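Hypothetical glycoside hydrolase (Parabacteroides distasonis, PDB 3TAW) is of unknown function but belongs to a glycoside hydrolase-related family and has the five-bladed beta-propeller fold expected of it. Local coordinates at residues A[52-57]-A[325-330]; A[108-112]-A[136-140]; A[278-283]-A[317-323]. All coordinates share one frame; numbering follows the deposited sequence. Where two conformers were deposited one is given.

Contact 1. Residues A[52-57]-A[325-330]. With EDO (1,2-ethanediol), chain I.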
loop_
_atom_site.group_PDB
_atom_site.type_symbol
_atom_site.label_atom_id
_atom_site.label_comp_id
_atom_site.label_asym_id
_atom_site.label_seq_id
_atom_site.Cartn_x
_atom_site.Cartn_y
_atom_site.Cartn_z
ATOM N N ASN A 52 -5.719 2.343 5.483
ATOM C CA ASN A 52 -4.585 1.839 4.660
ATOM C C ASN A 52 -4.696 0.377 4.264
ATOM O O ASN A 52 -4.049 -0.489 4.858
ATOM C CB ASN A 52 -3.263 2.142 5.356
ATOM C CG ASN A 52 -2.998 3.626 5.449
ATOM O OD1 ASN A 52 -3.851 4.416 5.031
ATOM N ND2 ASN A 52 -1.837 4.024 5.998
ATOM N N PRO A 53 -5.514 0.105 3.254
ATOM C CA PRO A 53 -5.898 -1.276 2.951
ATOM C C PRO A 53 -5.168 -1.887 1.756
ATOM O O PRO A 53 -4.865 -1.188 0.784
ATOM C CB PRO A 53 -7.369 -1.116 2.594
ATOM C CG PRO A 53 -7.396 0.200 1.836
ATOM C CD PRO A 53 -6.419 1.077 2.598
ATOM N N ALA A 54 -4.945 -3.189 1.820
ATOM C CA ALA A 54 -4.585 -3.959 0.639
ATOM C C ALA A 54 -5.856 -4.507 0.018
ATOM O O ALA A 54 -6.881 -4.601 0.696
ATOM C CB ALA A 54 -3.690 -5.096 1.005
ATOM N N ALA A 55 -5.807 -4.826 -1.276
ATOM C CA ALA A 55 -6.920 -5.470 -1.942
ATOM C C ALA A 55 -6.437 -6.469 -2.962
ATOM O O ALA A 55 -5.375 -6.301 -3.578
ATOM C CB ALA A 55 -7.838 -4.453 -2.635
ATOM N N THR A 56 -7.216 -7.519 -3.120
ATOM C CA THR A 56 -6.923 -8.519 -4.116
ATOM C C THR A 56 -8.224 -9.234 -4.497
ATOM O O THR A 56 -9.306 -8.862 -4.043
ATOM C CB THR A 56 -5.776 -9.477 -3.681
ATOM O OG1 THR A 56 -5.293 -10.209 -4.817
ATOM C CG2 THR A 56 -6.210 -10.451 -2.541
ATOM N N ILE A 57 -8.119 -10.238 -5.352
ATOM C CA ILE A 57 -9.274 -11.055 -5.768
ATOM C C ILE A 57 -8.936 -12.475 -5.392
ATOM O O ILE A 57 -7.856 -12.959 -5.697
ATOM C CB ILE A 57 -9.558 -10.958 -7.301
ATOM C CG1 ILE A 57 -9.957 -9.514 -7.644
ATOM C CG2 ILE A 57 -10.679 -11.953 -7.742
ATOM C CD1 ILE A 57 -10.080 -9.231 -9.106
ATOM N N GLU A 325 -3.784 2.405 -1.872
ATOM C CA GLU A 325 -3.019 1.228 -1.432
ATOM C C GLU A 325 -3.499 -0.129 -1.927
ATOM O O GLU A 325 -2.725 -1.092 -1.905
ATOM C CB GLU A 325 -2.959 1.249 0.106
ATOM C CG GLU A 325 -2.023 0.212 0.739
ATOM C CD GLU A 325 -1.754 0.482 2.229
ATOM O OE1 GLU A 325 -1.905 1.638 2.668
ATOM O OE2 GLU A 325 -1.403 -0.478 2.981
ATOM N N GLY A 326 -4.777 -0.225 -2.320
ATOM C CA GLY A 326 -5.369 -1.441 -2.879
ATOM C C GLY A 326 -6.012 -1.127 -4.232
ATOM O O GLY A 326 -6.648 -0.098 -4.399
ATOM N N LEU A 327 -5.840 -2.010 -5.207
ATOM C CA LEU A 327 -6.342 -1.773 -6.561
ATOM C C LEU A 327 -6.627 -3.104 -7.236
ATOM O O LEU A 327 -5.732 -3.956 -7.302
ATOM C CB LEU A 327 -5.329 -0.961 -7.366
ATOM C CG LEU A 327 -5.712 -0.648 -8.812
ATOM C CD1 LEU A 327 -7.050 0.150 -8.896
ATOM C CD2 LEU A 327 -4.554 0.114 -9.514
ATOM N N VAL A 328 -7.868 -3.298 -7.670
ATOM C CA VAL A 328 -8.263 -4.519 -8.363
ATOM C C VAL A 328 -9.085 -4.203 -9.611
ATOM O O VAL A 328 -9.778 -3.184 -9.675
ATOM C CB VAL A 328 -9.075 -5.492 -7.459
ATOM C CG1 VAL A 328 -8.214 -6.003 -6.290
ATOM C CG2 VAL A 328 -10.380 -4.829 -6.940
ATOM N N TYR A 329 -9.017 -5.106 -10.587
ATOM C CA TYR A 329 -9.842 -5.069 -11.777
ATOM C C TYR A 329 -10.880 -6.181 -11.627
ATOM O O TYR A 329 -10.530 -7.372 -11.626
ATOM C CB TYR A 329 -8.975 -5.314 -13.010
ATOM C CG TYR A 329 -9.736 -5.154 -14.282
ATOM C CD1 TYR A 329 -10.159 -3.904 -14.691
ATOM C CD2 TYR A 329 -10.075 -6.257 -15.061
ATOM C CE1 TYR A 329 -10.878 -3.733 -15.861
ATOM C CE2 TYR A 329 -10.790 -6.096 -16.236
ATOM C CZ TYR A 329 -11.197 -4.837 -16.613
ATOM O OH TYR A 329 -11.907 -4.651 -17.773
ATOM N N TYR A 330 -12.142 -5.793 -11.473
ATOM C CA TYR A 330 -13.215 -6.732 -11.076
ATOM C C TYR A 330 -14.481 -6.327 -11.804
ATOM O O TYR A 330 -14.804 -5.146 -11.854
ATOM C CB TYR A 330 -13.440 -6.634 -9.575
ATOM C CG TYR A 330 -14.360 -7.673 -8.989
ATOM C CD1 TYR A 330 -13.931 -8.968 -8.802
ATOM C CD2 TYR A 330 -15.639 -7.337 -8.567
ATOM C CE1 TYR A 330 -14.767 -9.941 -8.237
ATOM C CE2 TYR A 330 -16.481 -8.275 -7.985
ATOM C CZ TYR A 330 -16.050 -9.584 -7.828
ATOM O OH TYR A 330 -16.884 -10.553 -7.266
HETATM C C1 EDO I . -4.011 -7.089 -6.476
HETATM O O1 EDO I . -4.009 -8.483 -6.843
HETATM C C2 EDO I . -3.131 -6.251 -7.421
HETATM O O2 EDO I . -3.194 -4.827 -7.152
HETATM O O HOH W 1 -3.974 -4.225 -4.580
HETATM O O HOH W 2 -2.709 -3.941 -2.168
#

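Contact 2. Residues A[108-112]-A[136-140]. With EDO (1,2-ethanediol), chain L.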
loop_
_atom_site.group_PDB
_atom_site.type_symbol
_atom_site.label_atom_id
_atom_site.label_comp_id
_atom_site.label_asym_id
_atom_site.label_seq_id
_atom_site.Cartn_x
_atom_site.Cartn_y
_atom_site.Cartn_z
ATOM N N ASN A 108 8.105 -16.427 14.554
ATOM C CA ASN A 108 9.483 -16.116 14.141
ATOM C C ASN A 108 9.770 -14.610 13.956
ATOM O O ASN A 108 10.921 -14.214 13.854
ATOM C CB ASN A 108 9.821 -16.876 12.839
ATOM C CG ASN A 108 8.891 -16.515 11.660
ATOM O OD1 ASN A 108 7.658 -16.470 11.793
ATOM N ND2 ASN A 108 9.483 -16.322 10.486
ATOM N N GLN A 109 8.726 -13.783 13.879
ATOM C CA GLN A 109 8.883 -12.347 13.658
ATOM C C GLN A 109 8.526 -11.523 14.871
ATOM O O GLN A 109 8.379 -10.308 14.761
ATOM C CB GLN A 109 8.038 -11.883 12.453
ATOM C CG GLN A 109 8.424 -12.549 11.170
ATOM C CD GLN A 109 9.885 -12.360 10.843
ATOM O OE1 GLN A 109 10.408 -11.252 10.912
ATOM N NE2 GLN A 109 10.561 -13.452 10.483
ATOM N N ALA A 110 8.446 -12.165 16.043
ATOM C CA ALA A 110 7.904 -11.495 17.214
ATOM C C ALA A 110 8.662 -10.217 17.563
ATOM O O ALA A 110 8.040 -9.201 17.854
ATOM C CB ALA A 110 7.841 -12.461 18.421
ATOM N N GLU A 111 9.997 -10.255 17.529
ATOM C CA GLU A 111 10.794 -9.084 17.912
ATOM C C GLU A 111 10.565 -7.890 16.993
ATOM O O GLU A 111 10.531 -6.749 17.460
ATOM C CB GLU A 111 12.295 -9.390 17.970
ATOM C CG GLU A 111 13.062 -8.313 18.738
ATOM C CD GLU A 111 14.569 -8.460 18.658
ATOM O OE1 GLU A 111 15.079 -8.987 17.644
ATOM O OE2 GLU A 111 15.243 -8.030 19.614
ATOM N N ASN A 112 10.398 -8.151 15.699
ATOM C CA ASN A 112 10.246 -7.071 14.733
ATOM C C ASN A 112 8.840 -6.474 14.730
ATOM O O ASN A 112 8.647 -5.333 14.312
ATOM C CB ASN A 112 10.568 -7.554 13.328
ATOM C CG ASN A 112 12.046 -7.781 13.094
ATOM O OD1 ASN A 112 12.869 -7.728 14.024
ATOM N ND2 ASN A 112 12.399 -8.050 11.831
ATOM N N THR A 136 4.598 -3.524 6.744
ATOM C CA THR A 136 5.559 -2.950 7.670
ATOM C C THR A 136 5.481 -3.646 9.020
ATOM O O THR A 136 4.398 -3.773 9.596
ATOM C CB THR A 136 5.259 -1.472 7.939
ATOM O OG1 THR A 136 5.079 -0.785 6.702
ATOM C CG2 THR A 136 6.403 -0.821 8.779
ATOM N N GLN A 137 6.621 -4.098 9.506
ATOM C CA GLN A 137 6.752 -4.608 10.880
ATOM C C GLN A 137 7.078 -3.419 11.760
ATOM O O GLN A 137 7.999 -2.650 11.435
ATOM C CB GLN A 137 7.886 -5.624 10.966
ATOM C CG GLN A 137 7.766 -6.797 9.996
ATOM C CD GLN A 137 8.893 -7.775 10.181
ATOM O OE1 GLN A 137 10.077 -7.399 10.069
ATOM N NE2 GLN A 137 8.558 -9.039 10.461
ATOM N N TRP A 138 6.346 -3.238 12.854
ATOM C CA TRP A 138 6.612 -2.102 13.751
ATOM C C TRP A 138 6.768 -2.571 15.171
ATOM O O TRP A 138 5.858 -3.167 15.749
ATOM C CB TRP A 138 5.502 -1.079 13.652
ATOM C CG TRP A 138 5.623 0.216 14.437
ATOM C CD1 TRP A 138 4.608 0.849 15.093
ATOM C CD2 TRP A 138 6.779 1.077 14.579
ATOM N NE1 TRP A 138 5.043 2.010 15.628
ATOM C CE2 TRP A 138 6.368 2.188 15.326
ATOM C CE3 TRP A 138 8.104 1.016 14.134
ATOM C CZ2 TRP A 138 7.243 3.229 15.670
ATOM C CZ3 TRP A 138 8.964 2.053 14.448
ATOM C CH2 TRP A 138 8.530 3.140 15.222
ATOM N N ASN A 139 7.943 -2.302 15.720
ATOM C CA ASN A 139 8.263 -2.666 17.079
ATOM C C ASN A 139 8.583 -1.435 17.921
ATOM O O ASN A 139 9.212 -1.557 18.984
ATOM C CB ASN A 139 9.436 -3.640 17.098
ATOM C CG ASN A 139 10.717 -3.023 16.588
ATOM O OD1 ASN A 139 10.750 -1.860 16.173
ATOM N ND2 ASN A 139 11.787 -3.798 16.641
ATOM N N ARG A 140 8.132 -0.268 17.457
ATOM C CA ARG A 140 8.398 1.040 18.098
ATOM C C ARG A 140 9.853 1.486 18.054
ATOM O O ARG A 140 10.199 2.478 18.682
ATOM C CB ARG A 140 7.951 1.079 19.557
ATOM C CG ARG A 140 6.582 0.595 19.796
ATOM C CD ARG A 140 5.599 1.705 20.111
ATOM N NE ARG A 140 4.438 1.058 20.684
ATOM C CZ ARG A 140 3.328 0.721 20.012
ATOM N NH1 ARG A 140 3.141 1.033 18.721
ATOM N NH2 ARG A 140 2.356 0.092 20.675
HETATM C C1 EDO L . 15.935 -7.796 12.470
HETATM O O1 EDO L . 15.296 -8.293 11.285
HETATM C C2 EDO L . 17.355 -7.337 12.170
HETATM O O2 EDO L . 18.180 -8.419 11.738
#

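Contact 3. Residues A[278-283]-A[317-323]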
loop_
_atom_site.group_PDB
_atom_site.type_symbol
_atom_site.label_atom_id
_atom_site.label_comp_id
_atom_site.label_asym_id
_atom_site.label_seq_id
_atom_site.Cartn_x
_atom_site.Cartn_y
_atom_site.Cartn_z
ATOM N N ALA A 278 -2.012 22.164 3.220
ATOM C CA ALA A 278 -0.728 21.890 3.838
ATOM C C ALA A 278 -0.738 20.538 4.530
ATOM O O ALA A 278 -1.705 20.220 5.206
ATOM C CB ALA A 278 -0.408 23.002 4.861
ATOM N N ASN A 279 0.332 19.767 4.339
ATOM C CA ASN A 279 0.555 18.460 4.965
ATOM C C ASN A 279 -0.392 17.345 4.517
ATOM O O ASN A 279 -0.310 16.232 5.011
ATOM C CB ASN A 279 0.563 18.583 6.496
ATOM C CG ASN A 279 1.737 19.386 7.009
ATOM O OD1 ASN A 279 2.882 19.169 6.585
ATOM N ND2 ASN A 279 1.472 20.321 7.957
ATOM N N SER A 280 -1.283 17.629 3.571
ATOM C CA SER A 280 -2.233 16.594 3.140
ATOM C C SER A 280 -1.553 15.611 2.208
ATOM O O SER A 280 -0.585 15.965 1.525
ATOM C CB SER A 280 -3.472 17.209 2.484
ATOM O OG SER A 280 -3.192 17.797 1.217
ATOM N N TYR A 281 -2.071 14.382 2.179
ATOM C CA TYR A 281 -1.632 13.377 1.209
ATOM C C TYR A 281 -2.659 13.274 0.082
ATOM O O TYR A 281 -3.826 12.887 0.316
ATOM C CB TYR A 281 -1.478 12.012 1.869
ATOM C CG TYR A 281 -0.323 11.788 2.828
ATOM C CD1 TYR A 281 -0.251 12.452 4.046
ATOM C CD2 TYR A 281 0.637 10.819 2.564
ATOM C CE1 TYR A 281 0.783 12.202 4.954
ATOM C CE2 TYR A 281 1.664 10.561 3.452
ATOM C CZ TYR A 281 1.727 11.230 4.654
ATOM O OH TYR A 281 2.731 10.950 5.537
ATOM N N CYS A 282 -2.224 13.606 -1.133
ATOM C CA CYS A 282 -3.034 13.497 -2.341
ATOM C C CYS A 282 -2.314 12.528 -3.258
ATOM O O CYS A 282 -1.099 12.485 -3.256
ATOM C CB CYS A 282 -3.157 14.846 -3.028
ATOM S SG CYS A 282 -3.854 16.158 -1.982
ATOM N N ALA A 283 -3.065 11.776 -4.056
ATOM C CA ALA A 283 -2.475 10.689 -4.804
ATOM C C ALA A 283 -2.043 11.104 -6.207
ATOM O O ALA A 283 -2.784 11.762 -6.909
ATOM C CB ALA A 283 -3.478 9.494 -4.859
ATOM N N TYR A 317 -5.054 11.290 11.295
ATOM C CA TYR A 317 -4.106 12.189 10.662
ATOM C C TYR A 317 -4.842 13.493 10.400
ATOM O O TYR A 317 -5.739 13.541 9.562
ATOM C CB TYR A 317 -3.572 11.595 9.361
ATOM C CG TYR A 317 -2.491 12.462 8.750
ATOM C CD1 TYR A 317 -1.243 12.575 9.360
ATOM C CD2 TYR A 317 -2.744 13.225 7.623
ATOM C CE1 TYR A 317 -0.265 13.419 8.849
ATOM C CE2 TYR A 317 -1.764 14.052 7.079
ATOM C CZ TYR A 317 -0.528 14.133 7.691
ATOM O OH TYR A 317 0.440 14.945 7.155
ATOM N N PRO A 318 -4.478 14.557 11.126
ATOM C CA PRO A 318 -5.320 15.749 11.056
ATOM C C PRO A 318 -5.365 16.515 9.732
ATOM O O PRO A 318 -6.368 17.174 9.474
ATOM C CB PRO A 318 -4.782 16.659 12.179
ATOM C CG PRO A 318 -3.548 16.015 12.703
ATOM C CD PRO A 318 -3.462 14.618 12.200
ATOM N N ALA A 319 -4.308 16.448 8.916
ATOM C CA ALA A 319 -4.236 17.242 7.679
ATOM C C ALA A 319 -4.909 16.553 6.495
ATOM O O ALA A 319 -5.048 17.145 5.440
ATOM C CB ALA A 319 -2.775 17.563 7.326
ATOM N N GLY A 320 -5.333 15.305 6.682
ATOM C CA GLY A 320 -6.086 14.565 5.673
ATOM C C GLY A 320 -5.240 13.683 4.776
ATOM O O GLY A 320 -4.097 14.022 4.453
ATOM N N THR A 321 -5.809 12.546 4.375
ATOM C CA THR A 321 -5.197 11.704 3.351
ATOM C C THR A 321 -6.272 11.061 2.473
ATOM O O THR A 321 -7.423 10.867 2.887
ATOM C CB THR A 321 -4.343 10.510 3.925
ATOM O OG1 THR A 321 -5.216 9.481 4.392
ATOM C CG2 THR A 321 -3.406 10.925 5.050
ATOM N N VAL A 322 -5.867 10.754 1.256
ATOM C CA VAL A 322 -6.529 9.741 0.443
ATOM C C VAL A 322 -5.392 8.822 0.030
ATOM O O VAL A 322 -4.766 8.990 -1.035
ATOM C CB VAL A 322 -7.354 10.331 -0.739
ATOM C CG1 VAL A 322 -8.585 11.026 -0.206
ATOM C CG2 VAL A 322 -6.542 11.283 -1.644
ATOM N N PHE A 323 -5.120 7.839 0.903
ATOM C CA PHE A 323 -3.887 7.070 0.855
ATOM C C PHE A 323 -4.118 5.791 0.050
ATOM O O PHE A 323 -4.664 4.799 0.552
ATOM C CB PHE A 323 -3.396 6.757 2.275
ATOM C CG PHE A 323 -1.960 6.317 2.324
ATOM C CD1 PHE A 323 -0.923 7.248 2.301
ATOM C CD2 PHE A 323 -1.652 4.962 2.332
ATOM C CE1 PHE A 323 0.401 6.828 2.329
ATOM C CE2 PHE A 323 -0.330 4.533 2.359
ATOM C CZ PHE A 323 0.688 5.453 2.360
#

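Contact 1. Residues A[52-57]-A[325-330]
Ile57 and Tyr330 meet toward the C-terminal ends of the two segments. Ile57 CD1 comes to the edge of the Tyr330 ring, near its plane, 3.9 Å from Tyr330 CD1. The extended end of Ile57 (chi2 172°) carries the methyl that far. Its CG1 lies 4.1 Å from Val328 CB. Val328 turns its CG1 inward over the facing backbone, 3.6 Å from Thr56 CA and 4.0 Å from Ala55 CB. At the other end Glu325 crosses Asn52 at about a right angle, carboxylate and amide planes 54° apart. Asn52 ND2 is held by Asp120. Glu325 OE2 has a weak, long ion pair with Arg122, while buried OE1, 3.1 Å from Asn52 CB, has no hydrogen-bonding partner.

The strands run nearly parallel, at 17°, as inner strands of adjacent propeller blades do. They share no direct backbone hydrogen bond. Glu325 and Gly326 both face Tyr337, a classic beta bulge. Water 1 gives a bond to Ala55 O (2.7 Å) and takes one from Leu327 N (3.0 Å). An ethanediol links Thr56 OG1 to Leu327 O. The blades are therefore joined here by apolar packing and solvent bridges, and each strand keeps its direct backbone bonds for its own sheet.

Contact 2. Residues A[108-112]-A[136-140]
The amides of Gln109 and Gln137 meet with their planes turned only slightly against each other. Gln137 NE2 sends one N-H to Gln109 OE1 at 2.9 Å, and the bond is almost straight (171°). Gln109 OE1 lies in the amide plane of Gln137. The donor, in turn, is tilted out of the Gln109 carbonyl plane. The third amide, that of Asn112, stands at 88° to that of Gln137. Asn112 ND2 donates to Gln137 OE1 at 3.0 Å. It also donates to O1 of a bound ethanediol, again at 3.0 Å from ND2. On the Trp138 ring, one face carries the backbone N of Arg140, which sits over its centre. The indole NE1 bonds to Gly77 O.

Gln137 reaches both partners because its chain is extended (chi2 -178°). Gln109 is bent at chi2 instead, and its chain runs alongside Gln137 NE2 with OE1 turned in to it. Gln109 is also the N-cap residue of the short helix 110-113. The other N-H of Gln137 is taken by Glu113 OE2, and Pro161 packs against all three amide side chains.

Further along, Asn139 ND2 makes a weak bond to Glu111 O at 3.3 Å. The OD1 of Asn139 accepts from the backbone N of Lys141 and of Val142, so this side chain also braces the turn that it begins. Asn139 CB packs 3.4 Å from Asn112 O.

The contact thus ties helix 110-113 to the end of strand 131-138 almost wholly through amides. Each amide offers both a donor and an acceptor. The chain of bonds runs Asn112 to Gln137 to Gln109. Both N-H groups of Gln137 are used, which should fix which way round its amide sits.

Contact 3. Residues A[278-283]-A[317-323]
Tyr281 bridges to Thr321 where two neighbouring blades of the beta-propeller meet. The bridge is single and parallel. Tyr281 N donates to Gly320 O at 3.1 Å with an angle of 167°. Val322 N donates to Tyr281 O, also at 3.1 Å. The strands 281-288 and 322-330 then go on into different sheets.

The side chains add an aromatic cluster to this bridge. The edge of Tyr281 points at the face of Tyr317 in an offset edge-to-face pair. Their centroids are 5.3 Å apart and their planes at 85°. The closest ring carbons are Tyr281 CE1 and Tyr317 CZ, at 3.6 Å. The other side of the Tyr281 ring meets Phe323: Tyr281 CD2 comes in at the edge of the Phe323 ring, 3.9 Å from its CD1. Between the two aromatic neighbours, Thr321 lies alongside Tyr281 and puts its CG2 methyl 3.6 Å from Tyr281 CD1. Tyr281 has its CG anti to the carbonyl carbon (chi1 -71°), which sends the ring toward the facing segment.

The next shell sets these groups in place. Residues Tyr317 to Gly320 form a type I beta turn, which presents Gly320 O to the bridge. The turn also brings Ala319 CB against Asn279 CB. Ser280 OG bonds to Pro277 O, within its own loop. Thr321 OG1 has weak bonds to Gly339 O and Ala341 N of the last blade. Lys265, Leu244 and Glu246 touch Tyr281 from strands 257-265 and 244-254 of the same sheet. The Tyr317 ring is tethered at its far end as well. There its OH donates to Asn279 O at 2.6 Å, and that oxygen lies at the ring edge, near its plane.

Overall arrangement
Contacts 1 and 3 share strand 322-330 of the last blade. Contact 3 joins its start to the preceding blade, and contact 1 joins the rest to the first blade, across the ring closure. Their centres are about 20 Å apart, yet they touch where Asn52 OD1 packs 3.5 Å from Phe323 CD2. Contact 2 sits further out, where helix 110-113, ahead of the second blade, meets strand 131-138 of that blade; its centre is about 24 Å from that of contact 1 and 26 Å from that of contact 3. Unidentified ligand, probably from the crystallisation liquor, is hydrogen-bonded to Asn52 and also lies near Tyr281, consistent with a pocket there. The magnesium ion is bound separately, at Asn355 and Phe356.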